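Local coordinates for RahU protein (Pseudomonas aeruginosa PAO1, PDB 6ZC2) that is an aegerolysin that interacts with the membrane sphingolipid ceramide phosphorylethanolamine, at residues A[19-30]-A[70-80]; A[6-17]-A[124-134]. All coordinates share one frame; numbering follows the deposited sequence. Where two conformers were deposited one is given.

Contact 1: residues A[19-30]-A[70-80]; sequences TVGIRNATLQWG and SGTQGSFDCYD. With EDO (1,2-ethanediol), chain D.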
loop_
_atom_site.group_PDB
_atom_site.type_symbol
_atom_site.label_atom_id
_atom_site.label_comp_id
_atom_site.label_asym_id
_atom_site.label_seq_id
_atom_site.Cartn_x
_atom_site.Cartn_y
_atom_site.Cartn_z
ATOM N N THR A 19 -1.225 15.748 -6.591
ATOM C CA THR A 19 -0.571 14.577 -7.167
ATOM C C THR A 19 0.349 13.964 -6.119
ATOM O O THR A 19 1.102 14.685 -5.455
ATOM C CB THR A 19 0.299 14.979 -8.376
ATOM O OG1 THR A 19 -0.501 15.653 -9.358
ATOM C CG2 THR A 19 0.963 13.755 -9.016
ATOM N N VAL A 20 0.305 12.635 -5.984
ATOM C CA VAL A 20 1.231 11.891 -5.134
ATOM C C VAL A 20 2.044 10.936 -6.003
ATOM O O VAL A 20 1.477 10.154 -6.778
ATOM C CB VAL A 20 0.500 11.133 -4.010
ATOM C CG1 VAL A 20 1.444 10.147 -3.313
ATOM C CG2 VAL A 20 -0.080 12.132 -3.014
ATOM N N GLY A 21 3.371 10.998 -5.871
ATOM C CA GLY A 21 4.239 10.008 -6.489
ATOM C C GLY A 21 4.427 8.810 -5.579
ATOM O O GLY A 21 4.774 8.960 -4.404
ATOM N N ILE A 22 4.185 7.615 -6.121
ATOM C CA ILE A 22 4.472 6.359 -5.435
ATOM C C ILE A 22 5.893 5.965 -5.817
ATOM O O ILE A 22 6.184 5.770 -7.000
ATOM C CB ILE A 22 3.484 5.256 -5.854
ATOM C CG1 ILE A 22 2.028 5.710 -5.674
ATOM C CG2 ILE A 22 3.794 3.951 -5.108
ATOM C CD1 ILE A 22 1.626 5.989 -4.238
ATOM N N ARG A 23 6.786 5.861 -4.828
ATOM C CA ARG A 23 8.198 5.603 -5.092
ATOM C C ARG A 23 8.712 4.539 -4.130
ATOM O O ARG A 23 8.112 4.275 -3.085
ATOM C CB ARG A 23 9.064 6.877 -4.933
ATOM C CG ARG A 23 8.596 8.091 -5.744
ATOM C CD ARG A 23 8.774 7.899 -7.257
ATOM N NE ARG A 23 8.222 9.039 -7.986
ATOM C CZ ARG A 23 7.070 9.054 -8.666
ATOM N NH1 ARG A 23 6.302 7.968 -8.806
ATOM N NH2 ARG A 23 6.691 10.188 -9.235
ATOM N N ASN A 24 9.857 3.944 -4.477
ATOM C CA ASN A 24 10.622 3.140 -3.527
ATOM C C ASN A 24 9.845 1.915 -3.043
ATOM O O ASN A 24 9.957 1.506 -1.885
ATOM C CB ASN A 24 11.093 3.983 -2.342
ATOM C CG ASN A 24 11.823 5.239 -2.770
ATOM O OD1 ASN A 24 12.372 5.314 -3.873
ATOM N ND2 ASN A 24 11.857 6.231 -1.887
ATOM N N ALA A 25 9.052 1.320 -3.927
ATOM C CA ALA A 25 8.298 0.132 -3.550
ATOM C C ALA A 25 9.249 -1.043 -3.357
ATOM O O ALA A 25 10.224 -1.195 -4.095
ATOM C CB ALA A 25 7.258 -0.195 -4.620
ATOM N N THR A 26 8.984 -1.860 -2.339
ATOM C CA THR A 26 9.829 -3.008 -2.038
ATOM C C THR A 26 8.963 -4.136 -1.500
ATOM O O THR A 26 7.912 -3.903 -0.894
ATOM C CB THR A 26 10.932 -2.712 -1.002
ATOM O OG1 THR A 26 10.336 -2.394 0.261
ATOM C CG2 THR A 26 11.860 -1.576 -1.443
ATOM N N LEU A 27 9.416 -5.366 -1.739
ATOM C CA LEU A 27 8.753 -6.560 -1.235
ATOM C C LEU A 27 9.780 -7.446 -0.556
ATOM O O LEU A 27 10.817 -7.762 -1.146
ATOM C CB LEU A 27 8.112 -7.365 -2.361
ATOM C CG LEU A 27 6.923 -6.702 -3.045
ATOM C CD1 LEU A 27 6.583 -7.461 -4.304
ATOM C CD2 LEU A 27 5.718 -6.619 -2.103
ATOM N N GLN A 28 9.487 -7.849 0.678
ATOM C CA GLN A 28 10.232 -8.931 1.301
ATOM C C GLN A 28 9.671 -10.289 0.901
ATOM O O GLN A 28 10.430 -11.255 0.780
ATOM C CB GLN A 28 10.190 -8.780 2.822
ATOM C CG GLN A 28 10.950 -7.574 3.370
ATOM C CD GLN A 28 10.233 -6.249 3.137
ATOM O OE1 GLN A 28 9.077 -6.075 3.527
ATOM N NE2 GLN A 28 10.928 -5.302 2.516
ATOM N N TRP A 29 8.356 -10.370 0.688
ATOM C CA TRP A 29 7.670 -11.588 0.282
ATOM C C TRP A 29 6.516 -11.212 -0.635
ATOM O O TRP A 29 5.855 -10.196 -0.406
ATOM C CB TRP A 29 7.098 -12.318 1.503
ATOM C CG TRP A 29 8.153 -12.827 2.425
ATOM C CD1 TRP A 29 8.632 -12.222 3.555
ATOM C CD2 TRP A 29 8.883 -14.046 2.283
ATOM N NE1 TRP A 29 9.609 -13.000 4.128
ATOM C CE2 TRP A 29 9.782 -14.126 3.366
ATOM C CE3 TRP A 29 8.857 -15.085 1.348
ATOM C CZ2 TRP A 29 10.650 -15.203 3.537
ATOM C CZ3 TRP A 29 9.718 -16.152 1.520
ATOM C CH2 TRP A 29 10.603 -16.203 2.604
ATOM N N GLY A 30 6.269 -12.033 -1.652
ATOM C CA GLY A 30 5.109 -11.859 -2.510
ATOM C C GLY A 30 5.424 -11.152 -3.814
ATOM O O GLY A 30 6.576 -11.030 -4.237
ATOM N N SER A 70 4.054 -18.861 1.941
ATOM C CA SER A 70 4.467 -17.545 2.402
ATOM C C SER A 70 3.449 -16.544 1.873
ATOM O O SER A 70 2.760 -16.805 0.882
ATOM C CB SER A 70 5.879 -17.196 1.918
ATOM O OG SER A 70 5.979 -17.312 0.508
ATOM N N GLY A 71 3.352 -15.405 2.545
ATOM C CA GLY A 71 2.356 -14.388 2.235
ATOM C C GLY A 71 2.948 -13.197 1.508
ATOM O O GLY A 71 3.785 -13.344 0.609
ATOM N N THR A 72 2.499 -12.001 1.890
ATOM C CA THR A 72 2.999 -10.768 1.303
ATOM C C THR A 72 3.438 -9.812 2.403
ATOM O O THR A 72 2.754 -9.661 3.421
ATOM C CB THR A 72 1.973 -10.090 0.362
ATOM O OG1 THR A 72 2.469 -8.795 0.018
ATOM C CG2 THR A 72 0.589 -9.941 1.011
ATOM N N GLN A 73 4.586 -9.167 2.187
ATOM C CA GLN A 73 5.142 -8.189 3.117
ATOM C C GLN A 73 5.977 -7.205 2.310
ATOM O O GLN A 73 6.834 -7.628 1.527
ATOM C CB GLN A 73 6.021 -8.883 4.163
ATOM C CG GLN A 73 6.637 -7.925 5.164
ATOM C CD GLN A 73 7.470 -8.633 6.206
ATOM O OE1 GLN A 73 8.016 -9.705 5.951
ATOM N NE2 GLN A 73 7.559 -8.048 7.395
ATOM N N GLY A 74 5.732 -5.912 2.497
ATOM C CA GLY A 74 6.452 -4.921 1.714
ATOM C C GLY A 74 6.084 -3.510 2.121
ATOM O O GLY A 74 5.476 -3.284 3.171
ATOM N N SER A 75 6.470 -2.556 1.271
ATOM C CA SER A 75 6.221 -1.144 1.549
ATOM C C SER A 75 6.287 -0.327 0.265
ATOM O O SER A 75 6.803 -0.783 -0.761
ATOM C CB SER A 75 7.235 -0.585 2.549
ATOM O OG SER A 75 8.531 -0.560 1.987
ATOM N N PHE A 76 5.767 0.901 0.346
ATOM C CA PHE A 76 5.992 1.919 -0.674
ATOM C C PHE A 76 5.999 3.293 -0.010
ATOM O O PHE A 76 5.391 3.490 1.049
ATOM C CB PHE A 76 4.986 1.864 -1.848
ATOM C CG PHE A 76 3.543 2.055 -1.444
ATOM C CD1 PHE A 76 2.989 3.329 -1.323
ATOM C CD2 PHE A 76 2.731 0.950 -1.206
ATOM C CE1 PHE A 76 1.653 3.493 -0.949
ATOM C CE2 PHE A 76 1.406 1.108 -0.832
ATOM C CZ PHE A 76 0.864 2.379 -0.707
ATOM N N ASP A 77 6.691 4.244 -0.637
ATOM C CA ASP A 77 6.736 5.620 -0.160
ATOM C C ASP A 77 5.778 6.494 -0.969
ATOM O O ASP A 77 5.498 6.230 -2.145
ATOM C CB ASP A 77 8.152 6.209 -0.253
ATOM C CG ASP A 77 9.129 5.584 0.723
ATOM O OD1 ASP A 77 8.697 4.812 1.608
ATOM O OD2 ASP A 77 10.342 5.856 0.578
ATOM N N CYS A 78 5.289 7.555 -0.321
ATOM C CA CYS A 78 4.463 8.577 -0.950
ATOM C C CYS A 78 5.219 9.900 -0.934
ATOM O O CYS A 78 5.737 10.305 0.118
ATOM C CB CYS A 78 3.138 8.736 -0.187
ATOM S SG CYS A 78 2.095 7.260 -0.214
ATOM N N TYR A 79 5.272 10.569 -2.094
ATOM C CA TYR A 79 5.972 11.840 -2.262
ATOM C C TYR A 79 5.046 12.924 -2.817
ATOM O O TYR A 79 4.202 12.661 -3.681
ATOM C CB TYR A 79 7.189 11.679 -3.209
ATOM C CG TYR A 79 8.442 11.227 -2.494
ATOM C CD1 TYR A 79 8.665 9.890 -2.184
ATOM C CD2 TYR A 79 9.389 12.154 -2.087
ATOM C CE1 TYR A 79 9.804 9.490 -1.499
ATOM C CE2 TYR A 79 10.528 11.772 -1.397
ATOM C CZ TYR A 79 10.734 10.441 -1.110
ATOM O OH TYR A 79 11.865 10.068 -0.424
ATOM N N ASP A 80 5.228 14.153 -2.324
ATOM C CA ASP A 80 4.602 15.364 -2.863
ATOM C C ASP A 80 5.718 16.105 -3.597
ATOM O O ASP A 80 6.504 16.829 -2.978
ATOM C CB ASP A 80 4.053 16.198 -1.709
ATOM C CG ASP A 80 3.559 17.571 -2.142
ATOM O OD1 ASP A 80 3.350 17.802 -3.354
ATOM O OD2 ASP A 80 3.370 18.434 -1.253
HETATM C C1 EDO D . 5.680 -13.898 4.707
HETATM O O1 EDO D . 4.668 -14.891 4.868
HETATM C C2 EDO D . 5.154 -12.574 5.251
HETATM O O2 EDO D . 5.099 -12.609 6.684
HETATM O O HOH W 1 2.509 16.961 -5.795
HETATM O O HOH W 2 9.026 1.884 0.757
#

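Contact 2: residues A[6-17]-A[124-134]; sequences WIAVKVVVSKSI and DIGEVTLTLGR. With EDO (1,2-ethanediol), chain E.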
loop_
_atom_site.group_PDB
_atom_site.type_symbol
_atom_site.label_atom_id
_atom_site.label_comp_id
_atom_site.label_asym_id
_atom_site.label_seq_id
_atom_site.Cartn_x
_atom_site.Cartn_y
_atom_site.Cartn_z
ATOM N N TRP A 6 -3.356 -11.587 0.695
ATOM C CA TRP A 6 -3.325 -10.436 -0.199
ATOM C C TRP A 6 -3.763 -9.173 0.532
ATOM O O TRP A 6 -4.501 -9.222 1.526
ATOM C CB TRP A 6 -4.185 -10.658 -1.458
ATOM C CG TRP A 6 -5.677 -10.766 -1.190
ATOM C CD1 TRP A 6 -6.359 -11.888 -0.797
ATOM C CD2 TRP A 6 -6.662 -9.722 -1.301
ATOM N NE1 TRP A 6 -7.695 -11.609 -0.652
ATOM C CE2 TRP A 6 -7.908 -10.288 -0.949
ATOM C CE3 TRP A 6 -6.612 -8.370 -1.658
ATOM C CZ2 TRP A 6 -9.093 -9.551 -0.954
ATOM C CZ3 TRP A 6 -7.793 -7.635 -1.654
ATOM C CH2 TRP A 6 -9.019 -8.232 -1.310
ATOM N N ILE A 7 -3.291 -8.035 0.003
ATOM C CA ILE A 7 -3.694 -6.693 0.408
ATOM C C ILE A 7 -3.916 -5.883 -0.865
ATOM O O ILE A 7 -3.248 -6.096 -1.879
ATOM C CB ILE A 7 -2.615 -6.025 1.307
ATOM C CG1 ILE A 7 -3.101 -4.674 1.866
ATOM C CG2 ILE A 7 -1.295 -5.858 0.541
ATOM C CD1 ILE A 7 -2.133 -4.016 2.835
ATOM N N ALA A 8 -4.862 -4.947 -0.817
ATOM C CA ALA A 8 -5.036 -3.978 -1.892
ATOM C C ALA A 8 -5.246 -2.619 -1.242
ATOM O O ALA A 8 -6.186 -2.448 -0.459
ATOM C CB ALA A 8 -6.210 -4.355 -2.806
ATOM N N VAL A 9 -4.365 -1.666 -1.552
ATOM C CA VAL A 9 -4.361 -0.347 -0.925
ATOM C C VAL A 9 -4.930 0.668 -1.908
ATOM O O VAL A 9 -4.349 0.901 -2.976
ATOM C CB VAL A 9 -2.948 0.056 -0.475
ATOM C CG1 VAL A 9 -3.003 1.359 0.301
ATOM C CG2 VAL A 9 -2.301 -1.066 0.345
ATOM N N LYS A 10 -6.056 1.287 -1.544
ATOM C CA LYS A 10 -6.674 2.339 -2.352
ATOM C C LYS A 10 -6.030 3.666 -1.960
ATOM O O LYS A 10 -6.209 4.135 -0.832
ATOM C CB LYS A 10 -8.181 2.376 -2.108
ATOM C CG LYS A 10 -8.911 3.415 -2.945
ATOM C CD LYS A 10 -10.407 3.435 -2.645
ATOM C CE LYS A 10 -11.091 4.599 -3.348
ATOM N NZ LYS A 10 -12.580 4.443 -3.364
ATOM N N VAL A 11 -5.273 4.267 -2.876
ATOM C CA VAL A 11 -4.563 5.519 -2.617
ATOM C C VAL A 11 -5.484 6.680 -2.991
ATOM O O VAL A 11 -5.788 6.888 -4.172
ATOM C CB VAL A 11 -3.236 5.579 -3.385
ATOM C CG1 VAL A 11 -2.518 6.892 -3.111
ATOM C CG2 VAL A 11 -2.361 4.387 -3.012
ATOM N N VAL A 12 -5.938 7.421 -1.980
ATOM C CA VAL A 12 -6.865 8.542 -2.129
ATOM C C VAL A 12 -6.088 9.826 -1.851
ATOM O O VAL A 12 -5.650 10.070 -0.721
ATOM C CB VAL A 12 -8.073 8.406 -1.186
ATOM C CG1 VAL A 12 -8.993 9.622 -1.305
ATOM C CG2 VAL A 12 -8.831 7.102 -1.464
ATOM N N VAL A 13 -5.917 10.654 -2.877
ATOM C CA VAL A 13 -5.141 11.888 -2.785
ATOM C C VAL A 13 -6.096 13.058 -2.596
ATOM O O VAL A 13 -7.023 13.254 -3.392
ATOM C CB VAL A 13 -4.279 12.085 -4.046
ATOM C CG1 VAL A 13 -3.536 13.422 -4.007
ATOM C CG2 VAL A 13 -3.306 10.905 -4.219
ATOM N N SER A 14 -5.867 13.847 -1.554
ATOM C CA SER A 14 -6.683 15.024 -1.318
ATOM C C SER A 14 -6.302 16.141 -2.280
ATOM O O SER A 14 -5.168 16.221 -2.769
ATOM C CB SER A 14 -6.480 15.526 0.109
ATOM O OG SER A 14 -7.234 16.703 0.314
ATOM N N LYS A 15 -7.268 17.017 -2.549
ATOM C CA LYS A 15 -6.951 18.234 -3.280
ATOM C C LYS A 15 -5.953 19.116 -2.532
ATOM O O LYS A 15 -5.373 20.015 -3.146
ATOM C CB LYS A 15 -8.230 19.004 -3.633
ATOM C CG LYS A 15 -8.963 18.397 -4.826
ATOM C CD LYS A 15 -10.044 19.301 -5.388
ATOM C CE LYS A 15 -9.555 20.053 -6.618
ATOM N NZ LYS A 15 -10.640 20.266 -7.616
ATOM N N SER A 16 -5.704 18.868 -1.239
ATOM C CA SER A 16 -4.634 19.599 -0.569
ATOM C C SER A 16 -3.248 19.250 -1.113
ATOM O O SER A 16 -2.296 19.988 -0.825
ATOM C CB SER A 16 -4.694 19.432 0.961
ATOM O OG SER A 16 -4.493 18.089 1.372
ATOM N N ILE A 17 -3.116 18.168 -1.899
ATOM C CA ILE A 17 -1.840 17.747 -2.472
ATOM C C ILE A 17 -1.858 17.746 -3.999
ATOM O O ILE A 17 -0.872 18.141 -4.639
ATOM C CB ILE A 17 -1.390 16.369 -1.938
ATOM C CG1 ILE A 17 -1.329 16.365 -0.410
ATOM C CG2 ILE A 17 -0.030 16.000 -2.522
ATOM C CD1 ILE A 17 -0.994 15.020 0.171
ATOM N N ASP A 124 -6.329 -12.987 4.607
ATOM C CA ASP A 124 -5.897 -11.813 3.870
ATOM C C ASP A 124 -6.159 -10.553 4.688
ATOM O O ASP A 124 -7.105 -10.493 5.482
ATOM C CB ASP A 124 -6.699 -11.698 2.571
ATOM C CG ASP A 124 -8.197 -11.631 2.818
ATOM O OD1 ASP A 124 -8.782 -12.674 3.181
ATOM O OD2 ASP A 124 -8.787 -10.537 2.671
ATOM N N ILE A 125 -5.318 -9.535 4.476
ATOM C CA ILE A 125 -5.641 -8.192 4.946
ATOM C C ILE A 125 -6.831 -7.639 4.175
ATOM O O ILE A 125 -7.733 -7.019 4.753
ATOM C CB ILE A 125 -4.414 -7.264 4.843
ATOM C CG1 ILE A 125 -3.336 -7.671 5.853
ATOM C CG2 ILE A 125 -4.833 -5.812 5.048
ATOM C CD1 ILE A 125 -1.993 -6.979 5.641
ATOM N N GLY A 126 -6.844 -7.838 2.856
ATOM C CA GLY A 126 -7.925 -7.329 2.032
ATOM C C GLY A 126 -7.733 -5.862 1.671
ATOM O O GLY A 126 -6.613 -5.354 1.593
ATOM N N GLU A 127 -8.857 -5.176 1.444
ATOM C CA GLU A 127 -8.840 -3.788 0.988
ATOM C C GLU A 127 -8.625 -2.829 2.153
ATOM O O GLU A 127 -9.350 -2.873 3.153
ATOM C CB GLU A 127 -10.157 -3.442 0.283
ATOM C CG GLU A 127 -10.371 -4.195 -1.022
ATOM C CD GLU A 127 -11.578 -3.725 -1.825
ATOM O OE1 GLU A 127 -12.454 -3.028 -1.267
ATOM O OE2 GLU A 127 -11.655 -4.065 -3.026
ATOM N N VAL A 128 -7.639 -1.945 2.006
ATOM C CA VAL A 128 -7.352 -0.872 2.952
ATOM C C VAL A 128 -7.360 0.433 2.169
ATOM O O VAL A 128 -6.740 0.517 1.105
ATOM C CB VAL A 128 -5.970 -1.068 3.612
ATOM C CG1 VAL A 128 -5.609 0.132 4.493
ATOM C CG2 VAL A 128 -5.929 -2.360 4.408
ATOM N N THR A 129 -8.049 1.448 2.683
ATOM C CA THR A 129 -8.040 2.770 2.062
ATOM C C THR A 129 -7.025 3.663 2.770
ATOM O O THR A 129 -6.973 3.692 4.003
ATOM C CB THR A 129 -9.437 3.402 2.100
ATOM O OG1 THR A 129 -10.359 2.563 1.393
ATOM C CG2 THR A 129 -9.432 4.779 1.448
ATOM N N LEU A 130 -6.203 4.369 1.988
ATOM C CA LEU A 130 -5.165 5.269 2.492
ATOM C C LEU A 130 -5.489 6.675 1.990
ATOM O O LEU A 130 -5.358 6.956 0.794
ATOM C CB LEU A 130 -3.785 4.819 1.997
ATOM C CG LEU A 130 -2.601 5.726 2.332
ATOM C CD1 LEU A 130 -2.407 5.856 3.841
ATOM C CD2 LEU A 130 -1.333 5.206 1.663
ATOM N N THR A 131 -5.931 7.555 2.887
ATOM C CA THR A 131 -6.345 8.906 2.513
ATOM C C THR A 131 -5.256 9.901 2.910
ATOM O O THR A 131 -4.941 10.049 4.099
ATOM C CB THR A 131 -7.695 9.251 3.150
ATOM O OG1 THR A 131 -8.677 8.290 2.730
ATOM C CG2 THR A 131 -8.152 10.634 2.726
ATOM N N LEU A 132 -4.683 10.579 1.910
ATOM C CA LEU A 132 -3.475 11.387 2.062
ATOM C C LEU A 132 -3.789 12.869 1.908
ATOM O O LEU A 132 -4.417 13.273 0.921
ATOM C CB LEU A 132 -2.455 10.997 0.988
ATOM C CG LEU A 132 -1.942 9.561 1.029
ATOM C CD1 LEU A 132 -1.283 9.162 -0.298
ATOM C CD2 LEU A 132 -0.962 9.374 2.178
ATOM N N GLY A 133 -3.295 13.680 2.849
ATOM C CA GLY A 133 -3.467 15.118 2.770
ATOM C C GLY A 133 -2.295 15.890 3.348
ATOM O O GLY A 133 -1.396 15.329 3.986
ATOM N N ARG A 134 -2.319 17.201 3.091
ATOM C CA ARG A 134 -1.343 18.150 3.609
ATOM C C ARG A 134 -1.998 18.964 4.719
ATOM O O ARG A 134 -3.138 19.415 4.573
ATOM C CB ARG A 134 -0.873 19.088 2.489
ATOM C CG ARG A 134 -0.061 20.294 2.951
ATOM C CD ARG A 134 1.434 20.065 2.776
ATOM N NE ARG A 134 2.229 21.258 3.067
ATOM C CZ ARG A 134 2.699 22.093 2.145
ATOM N NH1 ARG A 134 3.415 23.150 2.510
ATOM N NH2 ARG A 134 2.458 21.875 0.858
HETATM C C1 EDO E . -10.792 -5.642 4.208
HETATM O O1 EDO E . -11.275 -4.294 4.317
HETATM C C2 EDO E . -11.750 -6.484 3.362
HETATM O O2 EDO E . -11.439 -6.371 1.964
#

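Contact 1: residues A[19-30]-A[70-80]
With CG set beside the backbone N in both N24 (chi1 -52°) and D77 (chi1 -69°), amide and carboxylate meet on the face carrying R23, D77 and Y79, away from the sandwich interior. N24 ND2 gives D77 OD2 a nearly straight bond of 2.9 Å, on the anti side and tilted out of the carboxylate plane, which stands 82° from that of the amide. D77 OD1 is hydrogen-bonded to T87 on the next strand and to a water shared with N24 O and S75 OG. Asparagine tolerates the left-handed backbone of N24 well, at a beta bulge where the register shifts by one. Strands 19-27 and 72-80 are antiparallel neighbours in one sheet of the aegerolysin beta-sandwich. On the inner side, I22 CG2 lies 3.9 Å from F76 CD1, and V20 CG1 packs on C78 CB at 3.8 Å, apolar groups suited to burial. A classic bulge follows, where Q73 O accepts from both Q28 N and W29 N. There the extended Q73 side chain brings OE1 to the edge of the W29 ring, 3.5 Å from CD1. Near the rim of one ring face lies C1 of an ethanediol, probably from the crystallisation liquor, whose O1 accepts from G71 N.

Contact 2: residues A[6-17]-A[124-134]
W6 lays one face of its indole over the chain at D124 and G126. CB of D124 sits 3.6 Å from the centroid of the five-membered ring, and CA of G126 lies 3.7 Å from that of the six-membered ring, both as CH-pi contacts. Chi1 of 66° swings the W6 ring across to its partner strand, and the D124 carboxylate runs parallel to it, planes 1° apart. Glycine suits position 126 because its positive phi (82°) is strained for other residues and, with no side chain, its CA can come close over the six-membered ring. K38 adds a cation-pi contact to W6.

Backbone hydrogen bonds form the regular parallel ladder. It starts with G126 N to W6 O; A8, K10 and V12 then each use both N and O, alternately with G126, V128, L130 and L132, and the last rung is S14 N to L132 O at 2.9 Å. Strands 6-13 and 126-134, the chain's first and last, thus lie side by side as the parallel pair in an otherwise antiparallel sheet of the aegerolysin beta-sandwich.

Apolar packing occupies the face turned to the other sheet: I7 CG1 meets I125 CG2, V9 CG1 meets L130 CB, and V11 CG1 touches L132 CD1 at 3.8 Å. Branched valine and isoleucine suit extended strands and fill this interior. The other face mixes K10, T129, V12 and T131; methyls V12 CG2 and T129 CG2 meet at 3.8 Å, while the extended K10 chain runs alongside T129 and carries its amine outward.

Serine hydroxyls finish the end of the pair. In one conformer of S14, OG accepts from S16 N, an ST turn. S16 OG receives R134 N at 2.9 Å in a nearly straight bond, tying the turn after strand 6-13 to the end of strand 126-134. I17 CD1 packs against the bare backbone of G133, 3.5 Å from its C.

Strands 19-27 and 72-80 of contact 1 belong to the five-stranded sheet of the sandwich, strands 6-13 and 126-134 of contact 2 to the six-stranded one; the centres are about 12 Å apart. The chain crosses over near Q28 into strand 29-34, so contact 1 reaches both sheets. Strand 6-13 leads directly into strand 19-27, strand 72-80 follows later and strand 126-134 comes last, which nests contact 1 inside the loop closed by contact 2. Between the layers V20 CG2 is 3.7 Å from V13 CG2, and C78 SG is 3.9 Å from L132 CD1. One hydrophobic core therefore joins both pairings, and contact 2 sets the fold's first and last strands side by side, running the same way.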